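Local coordinates for protein separin (PDB 5U1T) that cleaves the SCC1 subunit of cohesin as a caspase-like cysteine protease, allowing sister chromatids to separate at the onset of anaphase, at residues A[1268-1273]-A[1323-1328]. Residues are numbered along the deposited sequence; the frame is centred on the assembly and turned at random.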
# COMPACT_ATOMS: atom_id res chain seq x y z
N GLN A 1268 45.99 -33.83 -54.48
CA GLN A 1268 46.33 -33.62 -55.87
C GLN A 1268 45.46 -32.57 -56.54
O GLN A 1268 45.77 -32.12 -57.64
CB GLN A 1268 46.25 -34.95 -56.63
CG GLN A 1268 44.84 -35.43 -56.94
CD GLN A 1268 44.82 -36.80 -57.67
OE1 GLN A 1268 44.50 -37.85 -57.06
NE2 GLN A 1268 45.15 -36.77 -58.97
N ASN A 1269 44.39 -32.13 -55.88
CA ASN A 1269 43.42 -31.27 -56.53
C ASN A 1269 43.18 -29.89 -55.91
O ASN A 1269 42.52 -29.05 -56.51
CB ASN A 1269 42.10 -32.01 -56.62
CG ASN A 1269 42.15 -33.15 -57.60
OD1 ASN A 1269 42.62 -32.98 -58.73
ND2 ASN A 1269 41.71 -34.34 -57.17
N LEU A 1270 43.73 -29.68 -54.71
CA LEU A 1270 43.69 -28.37 -54.05
C LEU A 1270 45.00 -27.59 -54.24
O LEU A 1270 46.06 -28.06 -53.84
CB LEU A 1270 43.42 -28.54 -52.55
CG LEU A 1270 42.00 -28.53 -52.03
CD1 LEU A 1270 41.04 -29.17 -52.99
CD2 LEU A 1270 41.97 -29.23 -50.68
N PRO A 1271 44.92 -26.38 -54.80
CA PRO A 1271 46.11 -25.57 -55.10
C PRO A 1271 47.07 -25.46 -53.93
O PRO A 1271 48.28 -25.42 -54.13
CB PRO A 1271 45.53 -24.20 -55.44
CG PRO A 1271 44.13 -24.39 -55.71
CD PRO A 1271 43.67 -25.65 -55.04
N SER A 1272 46.54 -25.39 -52.72
CA SER A 1272 47.38 -25.22 -51.55
C SER A 1272 48.24 -26.44 -51.29
O SER A 1272 49.41 -26.32 -50.94
CB SER A 1272 46.53 -24.91 -50.33
OG SER A 1272 47.34 -24.29 -49.35
N ARG A 1273 47.64 -27.62 -51.45
CA ARG A 1273 48.33 -28.86 -51.09
C ARG A 1273 49.27 -29.22 -52.22
O ARG A 1273 50.27 -29.90 -52.02
CB ARG A 1273 47.32 -29.96 -50.80
CG ARG A 1273 46.79 -29.85 -49.41
CD ARG A 1273 45.40 -30.41 -49.25
NE ARG A 1273 44.79 -29.87 -48.04
CZ ARG A 1273 44.46 -30.56 -46.94
NH1 ARG A 1273 44.62 -31.88 -46.87
NH2 ARG A 1273 43.93 -29.89 -45.92
N GLU A 1323 44.02 -22.23 -44.72
CA GLU A 1323 44.40 -22.81 -46.01
C GLU A 1323 43.55 -22.24 -47.13
O GLU A 1323 42.40 -22.65 -47.31
CB GLU A 1323 44.28 -24.34 -45.99
CG GLU A 1323 45.01 -24.99 -47.12
CD GLU A 1323 44.69 -26.46 -47.22
OE1 GLU A 1323 44.13 -26.88 -48.27
OE2 GLU A 1323 44.99 -27.21 -46.25
N GLU A 1324 44.12 -21.31 -47.87
CA GLU A 1324 43.43 -20.71 -49.00
C GLU A 1324 43.44 -21.62 -50.23
O GLU A 1324 44.44 -22.26 -50.52
CB GLU A 1324 44.05 -19.38 -49.35
CG GLU A 1324 43.87 -18.36 -48.28
CD GLU A 1324 44.14 -16.96 -48.79
OE1 GLU A 1324 45.20 -16.74 -49.46
OE2 GLU A 1324 43.29 -16.07 -48.53
N ASN A 1325 42.30 -21.69 -50.91
CA ASN A 1325 42.16 -22.40 -52.15
C ASN A 1325 41.25 -21.65 -53.10
O ASN A 1325 40.04 -21.84 -53.08
CB ASN A 1325 41.65 -23.82 -51.91
CG ASN A 1325 42.71 -24.72 -51.32
OD1 ASN A 1325 42.54 -25.29 -50.25
ND2 ASN A 1325 43.82 -24.85 -52.03
N ALA A 1326 41.82 -20.79 -53.94
CA ALA A 1326 41.07 -20.14 -55.01
C ALA A 1326 40.24 -21.16 -55.80
O ALA A 1326 40.79 -22.12 -56.33
CB ALA A 1326 42.01 -19.41 -55.93
N TYR A 1327 38.92 -20.94 -55.86
CA TYR A 1327 38.01 -21.84 -56.57
C TYR A 1327 38.35 -21.81 -58.05
O TYR A 1327 38.09 -22.74 -58.81
CB TYR A 1327 36.54 -21.45 -56.35
CG TYR A 1327 35.98 -21.81 -54.98
CD1 TYR A 1327 36.82 -22.15 -53.93
CD2 TYR A 1327 34.61 -21.84 -54.76
CE1 TYR A 1327 36.32 -22.48 -52.69
CE2 TYR A 1327 34.08 -22.19 -53.50
CZ TYR A 1327 34.95 -22.50 -52.47
OH TYR A 1327 34.47 -22.83 -51.23
N ASP A 1328 38.95 -20.70 -58.43
CA ASP A 1328 39.59 -20.47 -59.71
C ASP A 1328 40.51 -21.59 -60.18
O ASP A 1328 40.67 -21.83 -61.38
CB ASP A 1328 40.39 -19.18 -59.59
CG ASP A 1328 40.25 -18.34 -60.79
OD1 ASP A 1328 40.21 -18.94 -61.88
OD2 ASP A 1328 40.16 -17.09 -60.66
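Arg1273 NH2 bonds two acceptors, the carbonyl of Ile1283 and, across the contact, Glu1323 OE2 at 2.9 Å. From the same guanidinium edge NE reaches Glu1323 OE1 at 3.1 Å, nearly straight (172°) and in the guanidinium plane, with a weak second branch to OE2. The result is a side-on, two-pronged salt bridge in which the NH2 bond is bent and tilted from that plane, the carboxylate being turned 50° against it. Glu1323 has CG anti to its backbone N (chi1 -164°), which sets CG 3.3 Å from Ser1272 OG; the extended chain beyond CG brings the carboxylate to Arg1273. Two residues on, the carboxamide of Asn1325 lies against the corner where helix 1252-1269 gives way to helix 1271-1275, its CG 3.9 Å from Leu1270 CG. Ser1272 CB meets the backbone O of Glu1324 at 3.4 Å. Leu1318 of helix 1303-1320 packs against both partners of the salt bridge. An alanine in place of Arg1273 would probably leave the carboxylate of the buried Glu1323 without its countercharge and the carbonyl of Ile1283 without this donor. A paired charge thus ties the loop between helices 1303-1320 and 1332-1347 to the helical corner.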